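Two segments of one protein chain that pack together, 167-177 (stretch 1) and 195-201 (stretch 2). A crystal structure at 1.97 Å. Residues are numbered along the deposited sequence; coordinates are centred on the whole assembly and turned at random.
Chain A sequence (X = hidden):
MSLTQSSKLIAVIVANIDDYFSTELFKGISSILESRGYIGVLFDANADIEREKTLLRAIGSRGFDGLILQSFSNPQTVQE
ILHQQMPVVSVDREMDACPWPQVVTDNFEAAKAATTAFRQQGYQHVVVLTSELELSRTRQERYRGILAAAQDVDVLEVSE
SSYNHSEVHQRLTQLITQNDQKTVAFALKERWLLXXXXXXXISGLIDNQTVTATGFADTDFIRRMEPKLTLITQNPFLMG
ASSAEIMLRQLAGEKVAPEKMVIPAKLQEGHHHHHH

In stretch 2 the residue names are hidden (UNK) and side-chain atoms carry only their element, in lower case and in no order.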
ATOM      1  N   GLU A 167      20.370  10.881  -7.774  1.00 38.67           N
ATOM      2  CA  GLU A 167      21.350  10.193  -8.600  1.00 38.61           C
ATOM      3  C   GLU A 167      20.587   9.517  -9.746  1.00 37.68           C
ATOM      4  O   GLU A 167      20.901   9.722 -10.923  1.00 37.08           O
ATOM      5  CB  GLU A 167      22.104   9.149  -7.764  1.00 40.99           C
ATOM      6  CG  GLU A 167      22.611   7.922  -8.537  1.00 44.35           C
ATOM      7  CD  GLU A 167      23.951   8.133  -9.218  1.00 46.70           C
ATOM      8  OE1 GLU A 167      24.108   9.130  -9.954  1.00 48.95           O
ATOM      9  OE2 GLU A 167      24.850   7.283  -9.025  1.00 48.60           O
ATOM     10  N   VAL A 168      19.582   8.720  -9.394  1.00 35.28           N
ATOM     11  CA  VAL A 168      18.764   8.019 -10.385  1.00 32.21           C
ATOM     12  C   VAL A 168      18.019   9.028 -11.255  1.00 30.22           C
ATOM     13  O   VAL A 168      17.961   8.890 -12.473  1.00 28.11           O
ATOM     14  CB  VAL A 168      17.749   7.076  -9.694  1.00 30.95           C
ATOM     15  CG1 VAL A 168      16.770   6.491 -10.714  1.00 30.18           C
ATOM     16  CG2 VAL A 168      18.503   5.952  -8.996  1.00 29.53           C
ATOM     17  N   HIS A 169      17.457  10.044 -10.614  1.00 30.32           N
ATOM     18  CA  HIS A 169      16.738  11.098 -11.317  1.00 30.24           C
ATOM     19  C   HIS A 169      17.611  11.696 -12.428  1.00 31.53           C
ATOM     20  O   HIS A 169      17.249  11.675 -13.601  1.00 32.19           O
ATOM     21  CB  HIS A 169      16.359  12.201 -10.331  1.00 30.82           C
ATOM     22  CG  HIS A 169      15.723  13.396 -10.972  1.00 32.02           C
ATOM     23  ND1 HIS A 169      14.394  13.426 -11.337  1.00 34.75           N
ATOM     24  CD2 HIS A 169      16.230  14.606 -11.301  1.00 31.39           C
ATOM     25  CE1 HIS A 169      14.110  14.605 -11.859  1.00 34.35           C
ATOM     26  NE2 HIS A 169      15.207  15.339 -11.849  1.00 33.77           N
ATOM     27  N   GLN A 170      18.766  12.232 -12.048  1.00 32.63           N
ATOM     28  CA  GLN A 170      19.672  12.857 -13.007  1.00 32.99           C
ATOM     29  C   GLN A 170      20.022  11.963 -14.191  1.00 32.26           C
ATOM     30  O   GLN A 170      20.124  12.436 -15.325  1.00 32.67           O
ATOM     31  CB  GLN A 170      20.950  13.327 -12.296  1.00 33.33           C
ATOM     32  CG  GLN A 170      20.717  14.500 -11.360  1.00 35.84           C
ATOM     33  CD  GLN A 170      20.359  15.786 -12.097  1.00 37.42           C
ATOM     34  OE1 GLN A 170      19.950  16.776 -11.480  1.00 38.95           O
ATOM     35  NE2 GLN A 170      20.523  15.781 -13.420  1.00 36.02           N
ATOM     36  N   ARG A 171      20.201  10.674 -13.942  1.00 31.57           N
ATOM     37  CA  ARG A 171      20.527   9.755 -15.026  1.00 31.38           C
ATOM     38  C   ARG A 171      19.338   9.556 -15.979  1.00 31.05           C
ATOM     39  O   ARG A 171      19.496   9.559 -17.202  1.00 32.35           O
ATOM     40  CB  ARG A 171      20.970   8.413 -14.450  1.00 32.73           C
ATOM     41  CG  ARG A 171      21.179   7.313 -15.488  1.00 36.22           C
ATOM     42  CD  ARG A 171      22.274   7.647 -16.505  1.00 38.44           C
ATOM     43  NE  ARG A 171      22.538   6.503 -17.381  1.00 40.28           N
ATOM     44  CZ  ARG A 171      23.491   6.467 -18.305  1.00 42.32           C
ATOM     45  NH1 ARG A 171      24.283   7.518 -18.485  1.00 43.28           N
ATOM     46  NH2 ARG A 171      23.658   5.374 -19.043  1.00 42.83           N
ATOM     47  N   LEU A 172      18.147   9.382 -15.417  1.00 30.43           N
ATOM     48  CA  LEU A 172      16.946   9.180 -16.220  1.00 29.36           C
ATOM     49  C   LEU A 172      16.762  10.363 -17.162  1.00 28.49           C
ATOM     50  O   LEU A 172      16.463  10.195 -18.342  1.00 27.33           O
ATOM     51  CB  LEU A 172      15.717   9.048 -15.309  1.00 28.16           C
ATOM     52  CG  LEU A 172      14.351   8.857 -15.988  1.00 27.18           C
ATOM     53  CD1 LEU A 172      14.304   7.503 -16.667  1.00 24.80           C
ATOM     54  CD2 LEU A 172      13.246   8.970 -14.948  1.00 26.32           C
ATOM     55  N   THR A 173      16.946  11.559 -16.617  1.00 28.53           N
ATOM     56  CA  THR A 173      16.828  12.793 -17.373  1.00 29.03           C
ATOM     57  C   THR A 173      17.905  12.858 -18.447  1.00 30.88           C
ATOM     58  O   THR A 173      17.715  13.472 -19.494  1.00 32.51           O
ATOM     59  CB  THR A 173      16.960  13.994 -16.434  1.00 29.51           C
ATOM     60  OG1 THR A 173      15.768  14.104 -15.643  1.00 30.75           O
ATOM     61  CG2 THR A 173      17.192  15.273 -17.217  1.00 30.92           C
ATOM     62  N   GLN A 174      19.035  12.209 -18.190  1.00 31.75           N
ATOM     63  CA  GLN A 174      20.139  12.202 -19.141  1.00 32.51           C
ATOM     64  C   GLN A 174      19.811  11.283 -20.318  1.00 31.31           C
ATOM     65  O   GLN A 174      19.977  11.657 -21.486  1.00 31.10           O
ATOM     66  CB  GLN A 174      21.421  11.739 -18.440  1.00 34.43           C
ATOM     67  CG  GLN A 174      22.663  11.783 -19.299  1.00 38.09           C
ATOM     68  CD  GLN A 174      23.873  11.257 -18.562  1.00 41.33           C
ATOM     69  OE1 GLN A 174      24.236  11.763 -17.497  1.00 43.72           O
ATOM     70  NE2 GLN A 174      24.503  10.227 -19.121  1.00 43.50           N
ATOM     71  N   LEU A 175      19.323  10.086 -20.005  1.00 29.66           N
ATOM     72  CA  LEU A 175      18.976   9.100 -21.025  1.00 27.12           C
ATOM     73  C   LEU A 175      17.783   9.527 -21.885  1.00 26.48           C
ATOM     74  O   LEU A 175      17.760   9.296 -23.094  1.00 24.60           O
ATOM     75  CB  LEU A 175      18.673   7.754 -20.365  1.00 27.50           C
ATOM     76  CG  LEU A 175      19.815   6.941 -19.746  1.00 27.34           C
ATOM     77  CD1 LEU A 175      19.244   5.802 -18.922  1.00 26.82           C
ATOM     78  CD2 LEU A 175      20.709   6.402 -20.845  1.00 28.13           C
ATOM     79  N   ILE A 176      16.788  10.138 -21.256  1.00 25.70           N
ATOM     80  CA  ILE A 176      15.600  10.592 -21.972  1.00 26.28           C
ATOM     81  C   ILE A 176      15.929  11.696 -22.979  1.00 27.21           C
ATOM     82  O   ILE A 176      15.401  11.738 -24.087  1.00 26.35           O
ATOM     83  CB  ILE A 176      14.538  11.163 -20.990  1.00 24.40           C
ATOM     84  CG1 ILE A 176      13.880  10.029 -20.207  1.00 22.76           C
ATOM     85  CG2 ILE A 176      13.477  11.959 -21.757  1.00 24.72           C
ATOM     86  CD1 ILE A 176      12.856  10.515 -19.199  1.00 21.79           C
ATOM     87  N   THR A 177      16.832  12.574 -22.575  1.00 28.77           N
ATOM     88  CA  THR A 177      17.200  13.732 -23.361  1.00 31.02           C
ATOM     89  C   THR A 177      18.406  13.655 -24.306  1.00 32.00           C
ATOM     90  O   THR A 177      18.760  14.666 -24.919  1.00 32.49           O
ATOM     91  CB  THR A 177      17.416  14.909 -22.401  1.00 31.97           C
ATOM     92  OG1 THR A 177      17.264  16.137 -23.109  1.00 35.70           O
ATOM     93  CG2 THR A 177      18.810  14.844 -21.786  1.00 30.03           C
ATOM     94  N   UNK A 195       7.898   7.028  -8.006  1.00 23.86           N
ATOM     95  CA  UNK A 195       8.925   7.875  -7.429  1.00 25.72           C
ATOM     96  C   UNK A 195       9.549   8.903  -8.371  1.00 25.89           C
ATOM     97  O   UNK A 195       9.767  10.051  -7.971  1.00 25.82           O
ATOM     98  o   UNK A 195      11.883   5.732  -5.127  1.00 32.17           O
ATOM     99  c   UNK A 195      11.024   7.788  -5.964  1.00 29.82           C
ATOM    100  c   UNK A 195      10.041   7.008  -6.829  1.00 27.58           C
ATOM    101  o   UNK A 195      13.252   7.449  -5.226  1.00 32.85           O
ATOM    102  c   UNK A 195      12.132   6.926  -5.404  1.00 31.04           C
ATOM    103  N   UNK A 196       9.806   8.510  -9.616  1.00 25.43           N
ATOM    104  CA  UNK A 196      10.480   9.396 -10.566  1.00 25.14           C
ATOM    105  C   UNK A 196       9.708  10.078 -11.688  1.00 25.69           C
ATOM    106  O   UNK A 196      10.216  11.035 -12.267  1.00 27.65           O
ATOM    107  c   UNK A 196      13.613   9.073  -9.628  1.00 25.64           C
ATOM    108  c   UNK A 196      12.681   6.867  -9.704  1.00 23.80           C
ATOM    109  c   UNK A 196      12.680   8.184 -10.158  1.00 25.69           C
ATOM    110  c   UNK A 196      14.529   7.342  -8.206  1.00 25.20           C
ATOM    111  c   UNK A 196      14.534   8.660  -8.657  1.00 26.25           C
ATOM    112  c   UNK A 196      11.671   8.646 -11.177  1.00 24.28           C
ATOM    113  c   UNK A 196      13.603   6.441  -8.728  1.00 26.65           C
ATOM    114  N   UNK A 197       8.501   9.619 -12.002  1.00 25.12           N
ATOM    115  CA  UNK A 197       7.740  10.226 -13.099  1.00 24.55           C
ATOM    116  C   UNK A 197       6.945  11.504 -12.793  1.00 23.65           C
ATOM    117  O   UNK A 197       6.820  12.380 -13.659  1.00 23.00           O
ATOM    118  c   UNK A 197       7.385   6.207 -16.048  1.00 25.42           C
ATOM    119  c   UNK A 197       8.897   7.987 -14.533  1.00 26.58           C
ATOM    120  c   UNK A 197       9.538   6.980 -15.275  1.00 24.95           C
ATOM    121  c   UNK A 197       7.502   8.113 -14.541  1.00 24.89           C
ATOM    122  c   UNK A 197       6.799   9.185 -13.732  1.00 24.39           C
ATOM    123  c   UNK A 197       6.761   7.215 -15.304  1.00 25.12           C
ATOM    124  c   UNK A 197       8.782   6.088 -16.033  1.00 25.49           C
ATOM    125  N   UNK A 198       6.376  11.626 -11.578  1.00 25.07           N
ATOM    126  CA  UNK A 198       5.607  12.839 -11.260  1.00 23.74           C
ATOM    127  C   UNK A 198       6.318  14.177 -11.487  1.00 25.31           C
ATOM    128  O   UNK A 198       5.725  15.105 -12.038  1.00 23.30           O
ATOM    129  c   UNK A 198       5.214  12.622  -9.803  1.00 22.92           C
ATOM    130  c   UNK A 198       4.943  11.155  -9.775  1.00 22.74           C
ATOM    131  c   UNK A 198       6.139  10.586 -10.552  1.00 24.02           C
ATOM    132  N   UNK A 199       7.575  14.293 -11.064  1.00 27.20           N
ATOM    133  CA  UNK A 199       8.297  15.550 -11.257  1.00 30.12           C
ATOM    134  C   UNK A 199       8.642  15.785 -12.725  1.00 29.64           C
ATOM    135  O   UNK A 199       8.798  16.924 -13.155  1.00 30.20           O
ATOM    136  c   UNK A 199       9.288  15.990  -8.964  1.00 36.36           C
ATOM    137  n   UNK A 199       8.275  15.379  -8.358  1.00 38.46           N
ATOM    138  c   UNK A 199       9.565  15.588 -10.402  1.00 33.37           C
ATOM    139  o   UNK A 199       9.978  16.839  -8.407  1.00 35.26           O
ATOM    140  N   UNK A 200       8.767  14.712 -13.498  1.00 29.15           N
ATOM    141  CA  UNK A 200       9.055  14.861 -14.918  1.00 28.83           C
ATOM    142  C   UNK A 200       7.781  15.307 -15.655  1.00 27.70           C
ATOM    143  O   UNK A 200       7.843  15.815 -16.777  1.00 27.92           O
ATOM    144  c   UNK A 200      11.651  13.661 -14.028  1.00 35.04           C
ATOM    145  c   UNK A 200       9.601  13.548 -15.491  1.00 30.31           C
ATOM    146  c   UNK A 200      11.520  12.008 -15.921  1.00 33.84           C
ATOM    147  c   UNK A 200      11.129  13.398 -15.442  1.00 33.31           C
ATOM    148  N   UNK A 201       6.627  15.127 -15.018  1.00 25.76           N
ATOM    149  CA  UNK A 201       5.361  15.542 -15.613  1.00 25.99           C
ATOM    150  C   UNK A 201       5.112  16.983 -15.200  1.00 26.40           C
ATOM    151  O   UNK A 201       4.539  17.771 -15.945  1.00 26.77           O
ATOM    152  c   UNK A 201       4.321  13.250 -15.580  1.00 25.05           C
ATOM    153  c   UNK A 201       4.171  14.695 -15.109  1.00 24.78           C
ATOM    154  c   UNK A 201       2.854  15.309 -15.602  1.00 23.04           C
ATOM    155  c   UNK A 201       3.243  12.311 -15.078  1.00 25.46           C
TER

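Position 195 carries three side-chain carbons in a row, the third bearing two oxygens. That is a carboxylate two methylenes from CA. It touches nothing on stretch 1; its oxygens are hydrogen-bonded elsewhere in the structure. The residue is Glu 195.

Position 196 has seven side-chain carbons: one, then a ring of six. CB points toward stretch 1 and lies 4.1 Å from Leu 172 CD2. The methyl CG1 of Val 168 sits over one face of the ring, 3.7 Å from its centroid and 22° off the normal, a CH-pi contact. The residue is Phe 196. Its CZ is 3.5 Å from Val 168 CG1, and its CE1 is 3.8 Å from the backbone N of His 169.

Position 197 shows the same set, one carbon and a six-carbon ring. Here CB points away from stretch 1, yet the end of the side chain comes nearer. The ring meets the methyl CD2 of Leu 172 at its edge. The residue is Phe 197; its CE1 is 4.2 Å from Leu 172 CD2.

Position 198 has three carbons that close a ring onto the backbone N. It makes no contact with stretch 1. The residue is Pro 198.

Position 199 has two carbons, the second carrying one oxygen and one nitrogen, a short amide. CB points toward stretch 1, but the nearest approach of the side chain is 4.9 Å, from CB to His 169 CE1. The nitrogen is hydrogen-bonded elsewhere in the structure. The residue is Asn 199.

Position 200 has four carbons, forked at the second. The fork's two methyls reach stretch 1. One approaches the His 169 ring obliquely; the other lies among Leu 172 and Ile 176. The residue is Leu 200. CD1 is 3.4 Å from His 169 CE1. CD2 is 3.6 Å from Leu 172 CD2 and 3.8 Å from Ile 176 CD1.

Position 201 also has four carbons, but forked at the first, one arm two carbons long. It is out of reach of stretch 1. The residue is Ile 201.

The contact works by apolar packing; no hydrogen bond crosses it. Val 168, Leu 172 and Ile 176, four residues apart, point toward stretch 2 along one side of their helix. Phe 196 and Leu 200 answer them with the same spacing. Leu 172 CD2 links the two, and Phe 197 adds a ring edge. Together the stretches bury 353 Å².

Stretch 2 195-201: EFFPNLI
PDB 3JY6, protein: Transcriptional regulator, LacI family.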